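Local coordinates for protein BCAM1869 (Burkholderia cenocepacia, PDB 4O2H) that probably acts as an RsaM-type transcriptional regulator linked to quorum sensing, associating with copies of itself, at residues G19-S24 with G70-T75; A29-D34 with W63-G68; V96-M101 with A117-R122. One frame throughout, in Å; residues are numbered along the deposited sequence.

The three contacts surround one end of the four-stranded antiparallel sheet. Contact 2 is nested in the loop that contact 1 closes, and contact 3 follows both in the chain. The centres of contacts 1 and 2 lie about 9 Å apart. They meet where Tyr-73 OH is 2.7 Å from His-64 ND1, probably a hydrogen bond. Asn-99 joins contact 3 to contact 1, with Asn-99 OD1 2.8 Å from Thr-75 N. Arg-122 ties helix 112-125 to contact 2, with Arg-122 NE 2.8 Å from Leu-31 O. Contacts 1 and 3 have centres about 11 Å apart, contacts 2 and 3 about 12 Å. Contacts 1 and 3 both touch the second subunit.

Contact 1 of 3, residues G19-S24 with G70-T75; sequences GYVRLS and GVAYVT
Val-21 meets Ala-72 through both of its methyl groups. Val-21 CG2 lies 3.8 Å from Ala-72 CB, and Val-21 CG1 is 3.9 Å from the same CB. The alanine methyl therefore faces the fork of the valine. In Val-21, CG1 is anti to the backbone N (chi1 172°) and CG2 is anti to the carbonyl carbon. Each branch has a further neighbour. Val-21 CG2 comes within 3.7 Å of Tyr-73 O. Val-21 CG1 reaches Val-74 CG2 at 4.1 Å, and these two valine side chains cross obliquely.

Val-74 has a similar rotamer, with CG1 anti to the backbone N (chi1 165°). It is CG2, the branch beside the backbone N, that turns to strand 21-24. Leu-23 adds a lighter touch to this methyl, its CD1 lying 4.4 Å from Val-74 CG2. The side chain of Tyr-73 starts away from strand 21-24. Its hydroxyl goes to His-64, and its ring stacks on His-139 of the second subunit.

No hydrogen bond joins the two segments. Strand 21-24 instead pairs in parallel with strand 100-103, while strand 74-83 belongs to the four-stranded antiparallel sheet. The contact thus joins the two sheets through side chains. Asn-99 also bridges them, because Tyr-73 O accepts from its ND2 and the backbone of Val-21 bonds to its backbone. Methyl groups carry the side-chain-to-side-chain contacts. With no polar bond between the segments, their alignment probably rests on neighbours such as Asn-99 and Met-101.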
ATOM      1  N   GLY A  19     -16.084  10.684   2.745  1.00 49.43           N
ATOM      2  CA  GLY A  19     -15.194   9.529   2.562  1.00 46.19           C
ATOM      3  C   GLY A  19     -14.600   8.871   3.800  1.00 48.28           C
ATOM      4  O   GLY A  19     -13.885   7.878   3.673  1.00 47.18           O
ATOM      5  N   TYR A  20     -14.875   9.394   5.001  1.00 45.24           N
ATOM      6  CA  TYR A  20     -14.368   8.785   6.238  1.00 44.19           C
ATOM      7  C   TYR A  20     -15.420   7.982   6.941  1.00 48.63           C
ATOM      8  O   TYR A  20     -16.581   8.387   6.945  1.00 48.76           O
ATOM      9  CB  TYR A  20     -13.843   9.846   7.211  1.00 45.42           C
ATOM     10  CG  TYR A  20     -12.650  10.609   6.691  1.00 47.39           C
ATOM     11  CD1 TYR A  20     -11.361  10.096   6.817  1.00 47.23           C
ATOM     12  CD2 TYR A  20     -12.803  11.863   6.097  1.00 50.20           C
ATOM     13  CE1 TYR A  20     -10.246  10.828   6.405  1.00 47.62           C
ATOM     14  CE2 TYR A  20     -11.698  12.571   5.609  1.00 51.14           C
ATOM     15  CZ  TYR A  20     -10.420  12.049   5.778  1.00 56.48           C
ATOM     16  OH  TYR A  20      -9.319  12.728   5.337  1.00 58.52           O
ATOM     17  N   VAL A  21     -15.008   6.838   7.529  1.00 46.71           N
ATOM     18  CA  VAL A  21     -15.796   5.961   8.421  1.00 47.73           C
ATOM     19  C   VAL A  21     -15.611   6.538   9.824  1.00 52.96           C
ATOM     20  O   VAL A  21     -14.484   6.547  10.315  1.00 53.47           O
ATOM     21  CB  VAL A  21     -15.357   4.455   8.336  1.00 49.30           C
ATOM     22  CG1 VAL A  21     -16.055   3.605   9.418  1.00 49.41           C
ATOM     23  CG2 VAL A  21     -15.633   3.891   6.941  1.00 48.81           C
ATOM     24  N   ARG A  22     -16.670   7.059  10.445  1.00 51.52           N
ATOM     25  CA  ARG A  22     -16.559   7.711  11.756  1.00 51.01           C
ATOM     26  C   ARG A  22     -16.757   6.740  12.887  1.00 58.01           C
ATOM     27  O   ARG A  22     -17.762   6.033  12.949  1.00 59.26           O
ATOM     28  CB  ARG A  22     -17.490   8.906  11.871  1.00 48.71           C
ATOM     29  CG  ARG A  22     -16.932  10.076  11.070  1.00 55.62           C
ATOM     30  CD  ARG A  22     -17.783  11.342  11.042  1.00 48.66           C
ATOM     31  NE  ARG A  22     -16.933  12.440  10.582  1.00 60.46           N
ATOM     32  CZ  ARG A  22     -16.598  12.659   9.309  1.00 71.18           C
ATOM     33  NH1 ARG A  22     -15.763  13.634   8.998  1.00 58.87           N
ATOM     34  NH2 ARG A  22     -17.091  11.897   8.345  1.00 51.36           N
ATOM     35  N   LEU A  23     -15.728   6.652  13.748  1.00 55.70           N
ATOM     36  CA  LEU A  23     -15.674   5.693  14.846  1.00 55.79           C
ATOM     37  C   LEU A  23     -15.214   6.353  16.123  1.00 61.15           C
ATOM     38  O   LEU A  23     -14.253   7.129  16.111  1.00 59.74           O
ATOM     39  CB  LEU A  23     -14.698   4.542  14.477  1.00 53.44           C
ATOM     40  CG  LEU A  23     -15.004   3.670  13.262  1.00 55.61           C
ATOM     41  CD1 LEU A  23     -13.825   2.804  12.926  1.00 52.62           C
ATOM     42  CD2 LEU A  23     -16.243   2.803  13.499  1.00 60.06           C
ATOM     43  N   SER A  24     -15.865   6.002  17.237  1.00 60.98           N
ATOM     44  CA  SER A  24     -15.499   6.510  18.561  1.00 62.07           C
ATOM     45  C   SER A  24     -14.170   5.928  19.025  1.00 65.88           C
ATOM     46  O   SER A  24     -13.725   4.893  18.531  1.00 62.69           O
ATOM     47  CB  SER A  24     -16.577   6.175  19.587  1.00 66.65           C
ATOM     48  OG  SER A  24     -16.571   4.783  19.850  1.00 75.61           O
ATOM     49  N   GLY A  70     -24.095  -3.404   9.167  1.00 72.16           N
ATOM     50  CA  GLY A  70     -23.819  -2.391  10.183  1.00 71.08           C
ATOM     51  C   GLY A  70     -22.345  -2.205  10.498  1.00 72.30           C
ATOM     52  O   GLY A  70     -22.011  -1.586  11.513  1.00 71.90           O
ATOM     53  N   VAL A  71     -21.448  -2.769   9.634  1.00 65.63           N
ATOM     54  CA  VAL A  71     -19.986  -2.739   9.759  1.00 60.42           C
ATOM     55  C   VAL A  71     -19.379  -2.229   8.426  1.00 61.49           C
ATOM     56  O   VAL A  71     -19.435  -2.917   7.397  1.00 61.82           O
ATOM     57  CB  VAL A  71     -19.423  -4.119  10.185  1.00 62.89           C
ATOM     58  CG1 VAL A  71     -17.890  -4.126  10.208  1.00 59.36           C
ATOM     59  CG2 VAL A  71     -19.973  -4.535  11.547  1.00 64.72           C
ATOM     60  N   ALA A  72     -18.813  -1.017   8.449  1.00 53.47           N
ATOM     61  CA  ALA A  72     -18.237  -0.449   7.242  1.00 50.79           C
ATOM     62  C   ALA A  72     -16.830  -1.029   6.961  1.00 53.51           C
ATOM     63  O   ALA A  72     -16.133  -1.497   7.871  1.00 53.59           O
ATOM     64  CB  ALA A  72     -18.185   1.077   7.338  1.00 50.83           C
ATOM     65  N   TYR A  73     -16.437  -1.021   5.680  1.00 49.20           N
ATOM     66  CA  TYR A  73     -15.125  -1.461   5.244  1.00 46.34           C
ATOM     67  C   TYR A  73     -14.106  -0.435   5.721  1.00 49.19           C
ATOM     68  O   TYR A  73     -14.305   0.752   5.504  1.00 49.50           O
ATOM     69  CB  TYR A  73     -15.081  -1.647   3.724  1.00 45.83           C
ATOM     70  CG  TYR A  73     -13.741  -2.153   3.222  1.00 45.07           C
ATOM     71  CD1 TYR A  73     -13.330  -3.463   3.469  1.00 46.83           C
ATOM     72  CD2 TYR A  73     -12.890  -1.326   2.486  1.00 43.88           C
ATOM     73  CE1 TYR A  73     -12.113  -3.941   2.997  1.00 44.91           C
ATOM     74  CE2 TYR A  73     -11.644  -1.785   2.043  1.00 43.46           C
ATOM     75  CZ  TYR A  73     -11.272  -3.097   2.287  1.00 49.69           C
ATOM     76  OH  TYR A  73     -10.071  -3.562   1.835  1.00 53.18           O
ATOM     77  N   VAL A  74     -13.096  -0.882   6.455  1.00 45.39           N
ATOM     78  CA  VAL A  74     -12.051  -0.012   6.995  1.00 43.75           C
ATOM     79  C   VAL A  74     -10.677  -0.423   6.405  1.00 46.05           C
ATOM     80  O   VAL A  74     -10.385  -1.611   6.391  1.00 44.83           O
ATOM     81  CB  VAL A  74     -12.054  -0.055   8.560  1.00 45.11           C
ATOM     82  CG1 VAL A  74     -10.778   0.541   9.145  1.00 42.24           C
ATOM     83  CG2 VAL A  74     -13.271   0.668   9.115  1.00 45.71           C
ATOM     84  N   THR A  75      -9.884   0.552   5.890  1.00 40.13           N
ATOM     85  CA  THR A  75      -8.496   0.363   5.382  1.00 38.52           C
ATOM     86  C   THR A  75      -7.522   1.158   6.227  1.00 40.53           C
ATOM     87  O   THR A  75      -7.799   2.299   6.594  1.00 41.49           O
ATOM     88  CB  THR A  75      -8.329   0.845   3.943  1.00 46.89           C
ATOM     89  OG1 THR A  75      -8.993   2.099   3.830  1.00 47.47           O
ATOM     90  CG2 THR A  75      -8.881  -0.111   2.954  1.00 49.15           C
TER

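Contact 2 of 3, residues A29-D34 with W63-G68; sequences AALVLD and WHRTAG
Asp-34 and His-64 form an antiparallel hydrogen-bonded pair at the start of strand 34-40, the outermost strand next to strand 55-65. Asp-34 N donates to His-64 O at 2.9 Å. The return bond, from His-64 N to Asp-34 O, is also 2.9 Å. Asp-34 O takes a further CA-H...O contact from Trp-63 CA at 3.1 Å.

The loop leading into strand 34-40 crosses the end of strand 55-65, and both side chains and carbonyls touch it. Leu-33 CB packs against Trp-63 CE3 at 4.0 Å, and Leu-33 O lies at the indole edge. Leu-33 CD2 turns to the backbone, 3.8 Å from Arg-65 N. Val-32 O sits 3.2 Å from Arg-65 CB. The side chains of Leu-31 and Arg-65 cross at about a right angle. Leu-31 CD1 sits over one guanidinium face, offset toward the rim, 3.5 Å from Arg-65 NH1.

Outer neighbours pack round these groups and probably help to position them. Trp-63 packs on Trp-128 and Ala-131 of helix 128-138, and its NE1 bonds to Thr-61 OG1. Leu-33 rests on Val-74, Val-76 and Leu-123. Arg-65 leaves the backbone with CG anti to N (chi1 180°), and its chain bends at chi3 (58°). At the end of this side chain, Arg-65 NH2 bonds to Ala-72 O.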
ATOM      1  N   ALA A  29     -10.635   1.227  19.735  1.00 51.67           N
ATOM      2  CA  ALA A  29      -9.867   0.357  20.630  1.00 50.99           C
ATOM      3  C   ALA A  29     -10.304  -1.128  20.470  1.00 56.50           C
ATOM      4  O   ALA A  29      -9.549  -2.002  20.868  1.00 56.45           O
ATOM      5  CB  ALA A  29     -10.016   0.802  22.087  1.00 52.81           C
ATOM      6  N   ALA A  30     -11.488  -1.412  19.863  1.00 53.12           N
ATOM      7  CA  ALA A  30     -11.935  -2.791  19.613  1.00 52.25           C
ATOM      8  C   ALA A  30     -11.923  -3.129  18.111  1.00 53.44           C
ATOM      9  O   ALA A  30     -12.384  -4.200  17.725  1.00 53.35           O
ATOM     10  CB  ALA A  30     -13.325  -3.011  20.194  1.00 55.27           C
ATOM     11  N   LEU A  31     -11.392  -2.226  17.267  1.00 50.03           N
ATOM     12  CA  LEU A  31     -11.307  -2.429  15.819  1.00 48.91           C
ATOM     13  C   LEU A  31     -10.578  -3.736  15.452  1.00 51.70           C
ATOM     14  O   LEU A  31      -9.471  -3.999  15.904  1.00 49.98           O
ATOM     15  CB  LEU A  31     -10.627  -1.246  15.120  1.00 47.48           C
ATOM     16  CG  LEU A  31     -10.780  -1.236  13.586  1.00 50.61           C
ATOM     17  CD1 LEU A  31     -12.225  -1.116  13.188  1.00 50.88           C
ATOM     18  CD2 LEU A  31      -9.981  -0.133  12.974  1.00 54.55           C
ATOM     19  N   VAL A  32     -11.240  -4.549  14.650  1.00 51.58           N
ATOM     20  CA  VAL A  32     -10.774  -5.855  14.194  1.00 52.96           C
ATOM     21  C   VAL A  32     -10.076  -5.683  12.832  1.00 55.97           C
ATOM     22  O   VAL A  32     -10.732  -5.672  11.808  1.00 58.52           O
ATOM     23  CB  VAL A  32     -12.000  -6.835  14.128  1.00 60.65           C
ATOM     24  CG1 VAL A  32     -11.640  -8.187  13.495  1.00 60.26           C
ATOM     25  CG2 VAL A  32     -12.640  -7.034  15.516  1.00 62.22           C
ATOM     26  N   LEU A  33      -8.764  -5.522  12.817  1.00 50.30           N
ATOM     27  CA  LEU A  33      -8.046  -5.397  11.546  1.00 48.58           C
ATOM     28  C   LEU A  33      -7.268  -6.660  11.222  1.00 51.00           C
ATOM     29  O   LEU A  33      -6.732  -7.309  12.119  1.00 49.33           O
ATOM     30  CB  LEU A  33      -7.088  -4.209  11.534  1.00 47.22           C
ATOM     31  CG  LEU A  33      -7.698  -2.857  11.553  1.00 52.50           C
ATOM     32  CD1 LEU A  33      -6.693  -1.850  11.976  1.00 53.41           C
ATOM     33  CD2 LEU A  33      -8.331  -2.496  10.212  1.00 51.10           C
ATOM     34  N   ASP A  34      -7.233  -7.001   9.925  1.00 46.86           N
ATOM     35  CA  ASP A  34      -6.531  -8.143   9.372  1.00 45.64           C
ATOM     36  C   ASP A  34      -5.479  -7.661   8.418  1.00 45.50           C
ATOM     37  O   ASP A  34      -5.699  -6.662   7.734  1.00 43.78           O
ATOM     38  CB  ASP A  34      -7.509  -9.067   8.628  1.00 49.40           C
ATOM     39  CG  ASP A  34      -8.652  -9.570   9.480  1.00 67.08           C
ATOM     40  OD1 ASP A  34      -8.391 -10.002  10.631  1.00 66.41           O
ATOM     41  OD2 ASP A  34      -9.813  -9.550   8.989  1.00 82.32           O
ATOM     42  N   TRP A  63      -3.741  -3.166   5.827  1.00 37.33           N
ATOM     43  CA  TRP A  63      -4.621  -3.893   6.739  1.00 37.13           C
ATOM     44  C   TRP A  63      -6.064  -3.460   6.470  1.00 40.85           C
ATOM     45  O   TRP A  63      -6.297  -2.388   5.906  1.00 38.21           O
ATOM     46  CB  TRP A  63      -4.210  -3.608   8.224  1.00 34.71           C
ATOM     47  CG  TRP A  63      -2.888  -4.233   8.639  1.00 34.25           C
ATOM     48  CD1 TRP A  63      -1.677  -4.084   8.025  1.00 36.34           C
ATOM     49  CD2 TRP A  63      -2.695  -5.206   9.681  1.00 33.46           C
ATOM     50  NE1 TRP A  63      -0.736  -4.880   8.629  1.00 36.41           N
ATOM     51  CE2 TRP A  63      -1.333  -5.577   9.659  1.00 37.65           C
ATOM     52  CE3 TRP A  63      -3.535  -5.759  10.669  1.00 35.21           C
ATOM     53  CZ2 TRP A  63      -0.777  -6.455  10.609  1.00 36.17           C
ATOM     54  CZ3 TRP A  63      -2.994  -6.665  11.590  1.00 36.89           C
ATOM     55  CH2 TRP A  63      -1.639  -7.024  11.538  1.00 36.60           C
ATOM     56  N   HIS A  64      -7.026  -4.320   6.786  1.00 39.15           N
ATOM     57  CA  HIS A  64      -8.417  -3.951   6.532  1.00 39.42           C
ATOM     58  C   HIS A  64      -9.370  -4.676   7.489  1.00 45.11           C
ATOM     59  O   HIS A  64      -9.014  -5.660   8.139  1.00 44.67           O
ATOM     60  CB  HIS A  64      -8.820  -4.145   5.024  1.00 39.31           C
ATOM     61  CG  HIS A  64      -9.049  -5.562   4.539  1.00 43.24           C
ATOM     62  ND1 HIS A  64      -9.384  -5.821   3.201  1.00 45.27           N
ATOM     63  CD2 HIS A  64      -8.975  -6.750   5.201  1.00 44.53           C
ATOM     64  CE1 HIS A  64      -9.489  -7.139   3.100  1.00 45.24           C
ATOM     65  NE2 HIS A  64      -9.264  -7.746   4.275  1.00 45.49           N
ATOM     66  N   ARG A  65     -10.568  -4.131   7.601  1.00 45.45           N
ATOM     67  CA  ARG A  65     -11.703  -4.720   8.305  1.00 46.99           C
ATOM     68  C   ARG A  65     -12.758  -4.849   7.271  1.00 50.83           C
ATOM     69  O   ARG A  65     -13.188  -3.825   6.694  1.00 50.89           O
ATOM     70  CB  ARG A  65     -12.186  -3.932   9.522  1.00 48.10           C
ATOM     71  CG  ARG A  65     -13.380  -4.666  10.144  1.00 58.57           C
ATOM     72  CD  ARG A  65     -14.208  -3.846  11.095  1.00 55.43           C
ATOM     73  NE  ARG A  65     -14.771  -2.633  10.505  1.00 48.99           N
ATOM     74  CZ  ARG A  65     -15.427  -1.725  11.212  1.00 58.53           C
ATOM     75  NH1 ARG A  65     -15.611  -1.894  12.514  1.00 50.56           N
ATOM     76  NH2 ARG A  65     -15.915  -0.649  10.627  1.00 48.73           N
ATOM     77  N   THR A  66     -13.130  -6.107   6.976  1.00 47.42           N
ATOM     78  CA  THR A  66     -14.097  -6.416   5.921  1.00 50.20           C
ATOM     79  C   THR A  66     -15.506  -5.870   6.272  1.00 56.23           C
ATOM     80  O   THR A  66     -15.858  -5.738   7.456  1.00 54.44           O
ATOM     81  CB  THR A  66     -14.129  -7.932   5.622  1.00 61.13           C
ATOM     82  OG1 THR A  66     -14.498  -8.632   6.800  1.00 69.84           O
ATOM     83  CG2 THR A  66     -12.798  -8.471   5.094  1.00 52.98           C
ATOM     84  N   ALA A  67     -16.275  -5.512   5.220  1.00 54.22           N
ATOM     85  CA  ALA A  67     -17.623  -4.987   5.364  1.00 56.63           C
ATOM     86  C   ALA A  67     -18.605  -6.110   5.721  1.00 64.90           C
ATOM     87  O   ALA A  67     -18.374  -7.271   5.382  1.00 65.17           O
ATOM     88  CB  ALA A  67     -18.056  -4.282   4.078  1.00 57.65           C
ATOM     89  N   GLY A  68     -19.687  -5.726   6.391  1.00 63.68           N
ATOM     90  CA  GLY A  68     -20.772  -6.589   6.847  1.00 65.44           C
ATOM     91  C   GLY A  68     -21.930  -5.717   7.275  1.00 70.51           C
ATOM     92  O   GLY A  68     -21.834  -4.485   7.209  1.00 69.03           O
TER

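Contact 3 of 3, residues V96-M101 with A117-R122; sequences VRSNVM and AALAAR
Leu-119 points from helix 112-125 into the bend between strands 89-98 and 100-103. Its CD1 is the atom at the tight centre. Leu-119 CD1 lies 3.4 Å from Ser-98 OG and 3.8 Å from Ser-98 CB. Val-100 CB is 4.2 Å from Leu-119 CD1. Val-96 meets Leu-119 from the strand side, its CG1 4.0 Å from both CB and CD1 of Leu-119.

Ser-98 OG stands between its own backbone N and carbonyl carbon (chi1 71°). From there Ser-98 OG accepts a bond from Val-100 N at 3.2 Å, which makes an ST turn. The hydroxyl is thus engaged although it lies against a methyl group. Leu-28 of helix 25-29 packs on both Leu-119 and Val-100.

The other side of the contact is looser. Val-96 CG2 approaches Ala-120 CB only to 4.3 Å, and both residues are partly exposed. Arg-97 points away from the helix and forms a salt bridge with Glu-62.

No hydrogen bond crosses the contact. Helix 112-125 packs by apolar side chains across the face that bears Val-96 and Ser-98, and over Val-100 of the next strand. This is a helix laid over two successive strands, where strand 89-98 passes through the ST turn at Ser-98 into strand 100-103.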
ATOM      1  N   VAL A  96      -0.165   7.154   9.858  1.00 46.78           N
ATOM      2  CA  VAL A  96      -1.055   6.046   9.532  1.00 44.87           C
ATOM      3  C   VAL A  96      -2.057   6.581   8.541  1.00 48.06           C
ATOM      4  O   VAL A  96      -2.700   7.600   8.820  1.00 49.04           O
ATOM      5  CB  VAL A  96      -1.724   5.465  10.820  1.00 47.56           C
ATOM      6  CG1 VAL A  96      -2.942   4.613  10.491  1.00 46.05           C
ATOM      7  CG2 VAL A  96      -0.727   4.674  11.662  1.00 46.95           C
ATOM      8  N   ARG A  97      -2.173   5.916   7.378  1.00 41.41           N
ATOM      9  CA  ARG A  97      -3.139   6.285   6.368  1.00 41.04           C
ATOM     10  C   ARG A  97      -4.331   5.351   6.493  1.00 45.66           C
ATOM     11  O   ARG A  97      -4.148   4.143   6.574  1.00 45.24           O
ATOM     12  CB  ARG A  97      -2.524   6.256   4.962  1.00 40.26           C
ATOM     13  CG  ARG A  97      -3.446   6.839   3.878  1.00 53.77           C
ATOM     14  CD  ARG A  97      -4.223   5.781   3.094  1.00 57.07           C
ATOM     15  NE  ARG A  97      -3.288   4.916   2.387  1.00 56.74           N
ATOM     16  CZ  ARG A  97      -3.196   3.601   2.533  1.00 64.04           C
ATOM     17  NH1 ARG A  97      -4.078   2.939   3.299  1.00 42.22           N
ATOM     18  NH2 ARG A  97      -2.275   2.923   1.866  1.00 47.31           N
ATOM     19  N   SER A  98      -5.556   5.917   6.512  1.00 41.52           N
ATOM     20  CA  SER A  98      -6.794   5.149   6.622  1.00 41.06           C
ATOM     21  C   SER A  98      -7.971   5.900   6.047  1.00 47.08           C
ATOM     22  O   SER A  98      -7.823   7.040   5.610  1.00 48.45           O
ATOM     23  CB  SER A  98      -7.089   4.801   8.085  1.00 43.03           C
ATOM     24  OG  SER A  98      -7.474   5.970   8.789  1.00 46.29           O
ATOM     25  N   ASN A  99      -9.158   5.260   6.089  1.00 44.24           N
ATOM     26  CA  ASN A  99     -10.438   5.843   5.684  1.00 45.13           C
ATOM     27  C   ASN A  99     -11.247   6.135   6.940  1.00 46.95           C
ATOM     28  O   ASN A  99     -12.472   6.202   6.891  1.00 47.87           O
ATOM     29  CB  ASN A  99     -11.196   4.918   4.710  1.00 42.61           C
ATOM     30  CG  ASN A  99     -11.682   3.618   5.298  1.00 44.16           C
ATOM     31  OD1 ASN A  99     -11.131   3.076   6.260  1.00 42.88           O
ATOM     32  ND2 ASN A  99     -12.699   3.051   4.667  1.00 38.46           N
ATOM     33  N   VAL A 100     -10.553   6.266   8.078  1.00 42.16           N
ATOM     34  CA  VAL A 100     -11.173   6.523   9.379  1.00 41.31           C
ATOM     35  C   VAL A 100     -10.994   7.960   9.841  1.00 47.17           C
ATOM     36  O   VAL A 100      -9.916   8.528   9.736  1.00 46.04           O
ATOM     37  CB  VAL A 100     -10.652   5.557  10.487  1.00 41.50           C
ATOM     38  CG1 VAL A 100     -11.215   5.906  11.885  1.00 40.08           C
ATOM     39  CG2 VAL A 100     -10.937   4.093  10.137  1.00 40.58           C
HETATM   40  N   MSE A 101     -12.050   8.498  10.450  1.00 48.29           N
HETATM   41  CA  MSE A 101     -12.041   9.744  11.203  1.00 50.05           C
HETATM   42  C   MSE A 101     -12.543   9.415  12.598  1.00 54.69           C
HETATM   43  O   MSE A 101     -13.682   8.948  12.760  1.00 54.45           O
HETATM   44  CB  MSE A 101     -12.868  10.864  10.528  1.00 54.77           C
HETATM   45  CG  MSE A 101     -12.955  12.113  11.363  1.00 63.83           C
HETATM   46 SE   MSE A 101     -11.223  12.892  11.764  0.61 70.22          SE
HETATM   47  CE  MSE A 101     -10.852  13.719  10.089  1.00 66.42           C
ATOM     48  N   ALA A 117      -3.076   8.394  15.830  1.00 51.45           N
ATOM     49  CA  ALA A 117      -2.551   8.018  17.126  1.00 52.58           C
ATOM     50  C   ALA A 117      -3.364   6.894  17.734  1.00 54.74           C
ATOM     51  O   ALA A 117      -2.776   5.934  18.243  1.00 55.43           O
ATOM     52  CB  ALA A 117      -2.562   9.221  18.049  1.00 54.97           C
ATOM     53  N   ALA A 118      -4.709   6.999  17.669  1.00 47.28           N
ATOM     54  CA  ALA A 118      -5.600   5.956  18.170  1.00 46.72           C
ATOM     55  C   ALA A 118      -5.446   4.694  17.346  1.00 48.01           C
ATOM     56  O   ALA A 118      -5.462   3.610  17.915  1.00 49.18           O
ATOM     57  CB  ALA A 118      -7.051   6.425  18.159  1.00 47.21           C
ATOM     58  N   LEU A 119      -5.239   4.821  16.024  1.00 42.63           N
ATOM     59  CA  LEU A 119      -5.040   3.633  15.182  1.00 41.42           C
ATOM     60  C   LEU A 119      -3.705   2.983  15.434  1.00 44.38           C
ATOM     61  O   LEU A 119      -3.684   1.750  15.551  1.00 42.65           O
ATOM     62  CB  LEU A 119      -5.216   3.904  13.697  1.00 41.08           C
ATOM     63  CG  LEU A 119      -6.686   4.061  13.225  1.00 45.72           C
ATOM     64  CD1 LEU A 119      -6.736   4.715  11.845  1.00 45.10           C
ATOM     65  CD2 LEU A 119      -7.384   2.707  13.130  1.00 47.18           C
ATOM     66  N   ALA A 120      -2.597   3.787  15.581  1.00 42.95           N
ATOM     67  CA  ALA A 120      -1.241   3.240  15.847  1.00 43.69           C
ATOM     68  C   ALA A 120      -1.256   2.434  17.165  1.00 47.40           C
ATOM     69  O   ALA A 120      -0.651   1.357  17.214  1.00 48.00           O
ATOM     70  CB  ALA A 120      -0.163   4.349  15.880  1.00 43.80           C
ATOM     71  N   ALA A 121      -2.018   2.915  18.178  1.00 38.42           N
ATOM     72  CA  ALA A 121      -2.231   2.245  19.479  1.00 39.96           C
ATOM     73  C   ALA A 121      -3.030   0.933  19.296  1.00 46.68           C
ATOM     74  O   ALA A 121      -2.606  -0.114  19.812  1.00 47.84           O
ATOM     75  CB  ALA A 121      -2.960   3.177  20.463  1.00 40.65           C
ATOM     76  N   ARG A 122      -4.128   0.956  18.511  1.00 40.96           N
ATOM     77  CA  ARG A 122      -4.849  -0.299  18.261  1.00 40.97           C
ATOM     78  C   ARG A 122      -3.931  -1.307  17.529  1.00 46.71           C
ATOM     79  O   ARG A 122      -3.926  -2.503  17.854  1.00 48.44           O
ATOM     80  CB  ARG A 122      -6.146  -0.065  17.453  1.00 39.98           C
ATOM     81  CG  ARG A 122      -6.948  -1.349  17.179  1.00 41.91           C
ATOM     82  CD  ARG A 122      -7.193  -2.153  18.461  1.00 34.36           C
ATOM     83  NE  ARG A 122      -8.173  -3.205  18.236  1.00 40.71           N
ATOM     84  CZ  ARG A 122      -8.262  -4.320  18.947  1.00 61.74           C
ATOM     85  NH1 ARG A 122      -7.444  -4.529  19.976  1.00 48.99           N
ATOM     86  NH2 ARG A 122      -9.182  -5.233  18.645  1.00 43.85           N
TER